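Local coordinates for protein membrane-bound protease PH1510 (Pyrococcus horikoshii OT3, PDB 3WWV) that cleaves substrates preferentially near hydrophobic or aromatic residues as a membrane-bound serine protease, and is represented here by its C-terminal OB-fold domain, at residues 11-17 with 46-52; 34-39 with 56-62. All coordinates share one frame; numbering follows the deposited sequence.

Overall arrangement
Both interactions are strand pairings within the five-stranded OB-fold beta barrel, and each is partly buried. Interaction 1 is antiparallel and joins the first strand to strand 49-56, at the other end of the sheet order. Interaction 2 is parallel and sets strand 32-38 beside strand 59-64. Because strands 49-56 and 59-64 are themselves neighbours, the two contacts touch, Val50 and Val52 packing against Leu60 and Val62 in the interior. Their polar chemistry differs: interaction 1 buries an arginine on a backbone carbonyl, near the second subunit, and sets a lysine on a threonine at the surface; interaction 2 has a more exposed arginine-aspartate salt bridge and a buried tryptophan-leucine contact.

Interaction 1: 11-17 with 46-52; sequences IGLIGTV and KGEKVRV
Lys46 packs its backbone against Val17, whose CG1 lies 3.8 Å from Lys46 CA. Next, Gly47 N donates to Val17 O, and Val17 N returns a bond to Glu48 O. The Glu48 carboxylate turns from this contact to a salt bridge with Arg64. Lys49 runs alongside Thr16 and points the same way; a bend at chi2 (-63°) brings its ammonium to the hydroxyl, with NZ 2.7 Å from Thr16 OG1. Val50 forms the hydrogen-bonded antiparallel pair with Gly15, Val50 N to Gly15 O at 3.0 Å and Gly15 N to Val50 O at 2.9 Å. On the inner side its CG1 meets Val17 CG2 at 4.0 Å, the two side chains crossing at about a right angle. Arg51, bent at chi2 and chi3, grips Gly12 O side-on through NE and NH2, each 3.0 Å away. NH2 lies in the carbonyl plane while NE stands above it, and neither bond is straight. Ile14 CB covers one face of the guanidinium, and a salt bridge from NH1 to Glu65 fixes it further. Beyond the last bridge, Val52 N bonds to Leu13 O and Val52 O to Gly12 N, 2.6 Å away; Val52 CG2 rests 3.3 Å from Leu13 O. The pairing joins the first and fourth strands of the OB fold in chain order. Strand 59-64 flanks 49-52 through Val62 and Val63, strand 24-29 meets Leu13 and Val50 through Val29 and Ile27, and Phe40 and Arg66 of the second subunit pack on Ile11 and Leu13, next to helix 7-10.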
loop_
_atom_site.group_PDB
_atom_site.type_symbol
_atom_site.label_atom_id
_atom_site.label_comp_id
_atom_site.label_asym_id
_atom_site.label_seq_id
_atom_site.Cartn_x
_atom_site.Cartn_y
_atom_site.Cartn_z
ATOM N N ILE A 11 -7.159 -1.784 -1.876
ATOM C CA ILE A 11 -5.749 -1.733 -1.538
ATOM C C ILE A 11 -4.883 -1.502 -2.786
ATOM O O ILE A 11 -5.048 -2.162 -3.814
ATOM C CB ILE A 11 -5.326 -2.966 -0.696
ATOM C CG1 ILE A 11 -5.983 -2.881 0.685
ATOM C CG2 ILE A 11 -3.812 -3.028 -0.532
ATOM C CD1 ILE A 11 -5.768 -4.090 1.570
ATOM N N GLY A 12 -3.987 -0.525 -2.700
ATOM C CA GLY A 12 -3.128 -0.179 -3.829
ATOM C C GLY A 12 -3.582 1.030 -4.617
ATOM O O GLY A 12 -2.792 1.608 -5.355
ATOM N N LEU A 13 -4.853 1.411 -4.478
ATOM C CA LEU A 13 -5.388 2.575 -5.203
ATOM C C LEU A 13 -4.831 3.896 -4.679
ATOM O O LEU A 13 -4.413 3.993 -3.520
ATOM C CB LEU A 13 -6.923 2.618 -5.140
ATOM C CG LEU A 13 -7.702 1.529 -5.890
ATOM C CD1 LEU A 13 -9.200 1.678 -5.680
ATOM C CD2 LEU A 13 -7.365 1.515 -7.376
ATOM N N ILE A 14 -4.849 4.914 -5.540
ATOM C CA ILE A 14 -4.482 6.272 -5.155
ATOM C C ILE A 14 -5.758 7.087 -4.919
ATOM O O ILE A 14 -6.773 6.875 -5.582
ATOM C CB ILE A 14 -3.536 6.934 -6.197
ATOM C CG1 ILE A 14 -2.757 8.099 -5.580
ATOM C CG2 ILE A 14 -4.300 7.379 -7.441
ATOM C CD1 ILE A 14 -1.646 8.652 -6.461
ATOM N N GLY A 15 -5.703 7.982 -3.945
ATOM C CA GLY A 15 -6.787 8.913 -3.679
ATOM C C GLY A 15 -6.267 10.295 -3.323
ATOM O O GLY A 15 -5.054 10.544 -3.312
ATOM N N THR A 16 -7.187 11.205 -3.032
ATOM C CA THR A 16 -6.818 12.566 -2.697
ATOM C C THR A 16 -7.529 12.906 -1.412
ATOM O O THR A 16 -8.711 12.585 -1.253
ATOM C CB THR A 16 -7.244 13.530 -3.812
ATOM O OG1 THR A 16 -6.793 13.015 -5.070
ATOM C CG2 THR A 16 -6.648 14.919 -3.607
ATOM N N VAL A 17 -6.804 13.516 -0.477
ATOM C CA VAL A 17 -7.404 13.954 0.773
ATOM C C VAL A 17 -8.393 15.077 0.463
ATOM O O VAL A 17 -8.035 16.053 -0.202
ATOM C CB VAL A 17 -6.353 14.445 1.792
ATOM C CG1 VAL A 17 -7.035 14.929 3.069
ATOM C CG2 VAL A 17 -5.324 13.358 2.104
ATOM N N LYS A 46 -5.161 18.410 3.153
ATOM C CA LYS A 46 -6.142 18.464 2.077
ATOM C C LYS A 46 -5.462 18.648 0.714
ATOM O O LYS A 46 -4.540 19.458 0.568
ATOM C CB LYS A 46 -7.133 19.595 2.363
ATOM C CG LYS A 46 -8.205 19.836 1.312
ATOM C CD LYS A 46 -9.040 21.049 1.705
ATOM C CE LYS A 46 -9.914 21.539 0.554
ATOM N NZ LYS A 46 -11.188 20.774 0.439
ATOM N N GLY A 47 -5.905 17.882 -0.277
ATOM C CA GLY A 47 -5.310 17.937 -1.603
ATOM C C GLY A 47 -4.140 16.991 -1.824
ATOM O O GLY A 47 -3.794 16.714 -2.965
ATOM N N GLU A 48 -3.526 16.498 -0.748
ATOM C CA GLU A 48 -2.407 15.542 -0.870
ATOM C C GLU A 48 -2.860 14.210 -1.480
ATOM O O GLU A 48 -3.982 13.763 -1.263
ATOM C CB GLU A 48 -1.719 15.294 0.486
ATOM C CG GLU A 48 -1.121 16.531 1.148
ATOM C CD GLU A 48 0.289 16.868 0.678
ATOM O OE1 GLU A 48 0.581 18.076 0.462
ATOM O OE2 GLU A 48 1.116 15.930 0.541
ATOM N N LYS A 49 -1.976 13.608 -2.264
ATOM C CA LYS A 49 -2.181 12.267 -2.819
ATOM C C LYS A 49 -1.774 11.179 -1.818
ATOM O O LYS A 49 -0.709 11.243 -1.214
ATOM C CB LYS A 49 -1.384 12.105 -4.119
ATOM C CG LYS A 49 -1.729 13.115 -5.202
ATOM C CD LYS A 49 -3.175 12.981 -5.657
ATOM C CE LYS A 49 -3.588 14.167 -6.526
ATOM N NZ LYS A 49 -5.044 14.157 -6.854
ATOM N N VAL A 50 -2.629 10.180 -1.648
ATOM C CA VAL A 50 -2.348 9.071 -0.736
ATOM C C VAL A 50 -2.494 7.727 -1.434
ATOM O O VAL A 50 -3.191 7.609 -2.458
ATOM C CB VAL A 50 -3.274 9.084 0.513
ATOM C CG1 VAL A 50 -2.934 10.240 1.445
ATOM C CG2 VAL A 50 -4.744 9.117 0.121
ATOM N N ARG A 51 -1.859 6.711 -0.854
ATOM C CA ARG A 51 -1.923 5.344 -1.349
ATOM C C ARG A 51 -2.691 4.489 -0.341
ATOM O O ARG A 51 -2.421 4.574 0.848
ATOM C CB ARG A 51 -0.499 4.803 -1.472
ATOM C CG ARG A 51 -0.364 3.510 -2.264
ATOM C CD ARG A 51 0.237 3.783 -3.629
ATOM N NE ARG A 51 -0.749 3.645 -4.683
ATOM C CZ ARG A 51 -0.575 4.045 -5.938
ATOM N NH1 ARG A 51 0.546 4.646 -6.309
ATOM N NH2 ARG A 51 -1.539 3.855 -6.824
ATOM N N VAL A 52 -3.620 3.659 -0.805
ATOM C CA VAL A 52 -4.379 2.790 0.103
ATOM C C VAL A 52 -3.582 1.512 0.408
ATOM O O VAL A 52 -3.260 0.761 -0.508
ATOM C CB VAL A 52 -5.784 2.432 -0.458
ATOM C CG1 VAL A 52 -6.617 1.709 0.593
ATOM C CG2 VAL A 52 -6.519 3.677 -0.950
#

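Interaction 2: 34-39 with 56-62; sequences WKARSK and DGLTLIV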
loop_
_atom_site.group_PDB
_atom_site.type_symbol
_atom_site.label_atom_id
_atom_site.label_comp_id
_atom_site.label_asym_id
_atom_site.label_seq_id
_atom_site.Cartn_x
_atom_site.Cartn_y
_atom_site.Cartn_z
ATOM N N TRP A 34 -14.517 8.332 1.022
ATOM C CA TRP A 34 -14.229 7.336 2.050
ATOM C C TRP A 34 -13.661 7.948 3.330
ATOM O O TRP A 34 -12.916 8.929 3.284
ATOM C CB TRP A 34 -13.214 6.328 1.525
ATOM C CG TRP A 34 -13.764 5.322 0.601
ATOM C CD1 TRP A 34 -13.974 5.463 -0.736
ATOM C CD2 TRP A 34 -14.147 3.981 0.932
ATOM N NE1 TRP A 34 -14.477 4.299 -1.258
ATOM C CE2 TRP A 34 -14.597 3.374 -0.255
ATOM C CE3 TRP A 34 -14.164 3.240 2.123
ATOM C CZ2 TRP A 34 -15.062 2.051 -0.290
ATOM C CZ3 TRP A 34 -14.618 1.927 2.088
ATOM C CH2 TRP A 34 -15.061 1.347 0.891
ATOM N N LYS A 35 -14.009 7.346 4.468
ATOM C CA LYS A 35 -13.315 7.609 5.715
ATOM C C LYS A 35 -11.919 7.030 5.557
ATOM O O LYS A 35 -11.748 5.970 4.951
ATOM C CB LYS A 35 -14.017 6.935 6.888
ATOM C CG LYS A 35 -15.291 7.612 7.356
ATOM C CD LYS A 35 -15.911 6.847 8.519
ATOM C CE LYS A 35 -16.848 7.737 9.326
ATOM N NZ LYS A 35 -16.753 7.471 10.794
ATOM N N ALA A 36 -10.921 7.729 6.089
ATOM C CA ALA A 36 -9.537 7.295 5.960
ATOM C C ALA A 36 -8.718 7.679 7.181
ATOM O O ALA A 36 -9.077 8.605 7.919
ATOM C CB ALA A 36 -8.905 7.854 4.687
ATOM N N ARG A 37 -7.621 6.952 7.378
ATOM C CA ARG A 37 -6.738 7.125 8.528
ATOM C C ARG A 37 -5.302 6.931 8.038
ATOM O O ARG A 37 -5.015 5.943 7.375
ATOM C CB ARG A 37 -7.101 6.082 9.599
ATOM C CG ARG A 37 -6.358 6.198 10.917
ATOM C CD ARG A 37 -7.025 5.379 12.022
ATOM N NE ARG A 37 -6.755 3.937 11.937
ATOM C CZ ARG A 37 -7.685 2.973 11.893
ATOM N NH1 ARG A 37 -8.985 3.255 11.921
ATOM N NH2 ARG A 37 -7.307 1.706 11.827
ATOM N N SER A 38 -4.411 7.872 8.328
ATOM C CA SER A 38 -3.019 7.700 7.931
ATOM C C SER A 38 -2.359 6.674 8.835
ATOM O O SER A 38 -2.578 6.690 10.044
ATOM C CB SER A 38 -2.253 9.014 7.970
ATOM O OG SER A 38 -2.240 9.541 9.276
ATOM N N LYS A 39 -1.566 5.782 8.246
ATOM C CA LYS A 39 -0.959 4.689 9.009
ATOM C C LYS A 39 0.071 5.141 10.047
ATOM O O LYS A 39 0.060 4.640 11.165
ATOM C CB LYS A 39 -0.342 3.638 8.096
ATOM C CG LYS A 39 -0.028 2.346 8.842
ATOM C CD LYS A 39 0.519 1.274 7.928
ATOM C CE LYS A 39 1.100 0.146 8.758
ATOM N NZ LYS A 39 0.050 -0.754 9.301
ATOM N N ASP A 56 -9.757 -1.054 7.490
ATOM C CA ASP A 56 -10.252 -1.325 8.828
ATOM C C ASP A 56 -11.754 -1.070 8.810
ATOM O O ASP A 56 -12.198 0.078 8.924
ATOM C CB ASP A 56 -9.583 -0.365 9.816
ATOM C CG ASP A 56 -9.750 -0.792 11.264
ATOM O OD1 ASP A 56 -10.199 -1.933 11.531
ATOM O OD2 ASP A 56 -9.404 0.021 12.142
ATOM N N GLY A 57 -12.539 -2.132 8.665
ATOM C CA GLY A 57 -13.971 -1.973 8.447
ATOM C C GLY A 57 -14.173 -1.188 7.166
ATOM O O GLY A 57 -13.683 -1.586 6.118
ATOM N N LEU A 58 -14.859 -0.057 7.264
ATOM C CA LEU A 58 -15.064 0.841 6.135
ATOM C C LEU A 58 -14.082 2.025 6.116
ATOM O O LEU A 58 -14.259 2.977 5.343
ATOM C CB LEU A 58 -16.514 1.351 6.130
ATOM C CG LEU A 58 -17.627 0.310 5.965
ATOM C CD1 LEU A 58 -18.987 0.944 6.223
ATOM C CD2 LEU A 58 -17.580 -0.355 4.587
ATOM N N THR A 59 -13.051 1.973 6.958
ATOM C CA THR A 59 -12.046 3.035 7.012
ATOM C C THR A 59 -10.790 2.613 6.237
ATOM O O THR A 59 -10.190 1.578 6.535
ATOM C CB THR A 59 -11.682 3.401 8.474
ATOM O OG1 THR A 59 -12.866 3.789 9.183
ATOM C CG2 THR A 59 -10.677 4.550 8.537
ATOM N N LEU A 60 -10.404 3.408 5.244
ATOM C CA LEU A 60 -9.179 3.142 4.468
ATOM C C LEU A 60 -7.935 3.597 5.224
ATOM O O LEU A 60 -7.906 4.694 5.776
ATOM C CB LEU A 60 -9.237 3.834 3.104
ATOM C CG LEU A 60 -10.447 3.526 2.236
ATOM C CD1 LEU A 60 -10.364 4.289 0.923
ATOM C CD2 LEU A 60 -10.561 2.033 1.982
ATOM N N ILE A 61 -6.915 2.742 5.254
ATOM C CA ILE A 61 -5.628 3.079 5.868
ATOM C C ILE A 61 -4.673 3.426 4.749
ATOM O O ILE A 61 -4.549 2.691 3.769
ATOM C CB ILE A 61 -5.118 1.945 6.773
ATOM C CG1 ILE A 61 -6.099 1.771 7.939
ATOM C CG2 ILE A 61 -3.720 2.239 7.323
ATOM C CD1 ILE A 61 -6.157 0.360 8.464
ATOM N N VAL A 62 -4.032 4.583 4.876
ATOM C CA VAL A 62 -3.316 5.200 3.771
ATOM C C VAL A 62 -1.975 5.710 4.267
ATOM O O VAL A 62 -1.818 5.993 5.464
ATOM C CB VAL A 62 -4.115 6.377 3.154
ATOM C CG1 VAL A 62 -5.489 5.931 2.666
ATOM C CG2 VAL A 62 -4.274 7.522 4.138
#
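The Trp34 indole takes Leu60 over one face and Leu58 O at its edge, in plane, 3.2 Å from Trp34 CE3. Leu60 CD1 sits 3.4 Å above the ring plane, offset toward the rim, while CD2 makes a CH-pi contact 4.2 Å from the centroid of the six-membered ring. With an alanine at Trp34, the branched end of Leu60 would probably lose its flat cover and face a gap. The Arg37 guanidinium has Ile61 CG1 over one face and the Asp56 carboxylate at its edge. NH2 makes the salt bridge to Asp56 OD2 at 2.7 Å (162°), meeting the oxygen on its anti side but tilted out of the carboxylate plane; NH1 adds a weak bond to the same oxygen. The two planes stand 89° apart. Arg37 gets there with CG anti to the backbone N (chi1 -175°) and a bend at chi3. Strands 32-38 and 59-64, the third and fifth of the OB fold, run parallel. Their backbones bond alternately: Leu60 N to Lys35 O, Arg37 N to Leu60 O, Val62 N to Arg37 O and Lys39 N to Val62 O. The type II' turn from Asp56 to Thr59 links strand 59-64 to strand 49-56. Ala36 CB faces Leu60 CB at 4.3 Å on the buried side, where Ile27 covers Ala36, Leu60 and Val62, and Met10 of helix 7-10 touches Trp34 and Leu60.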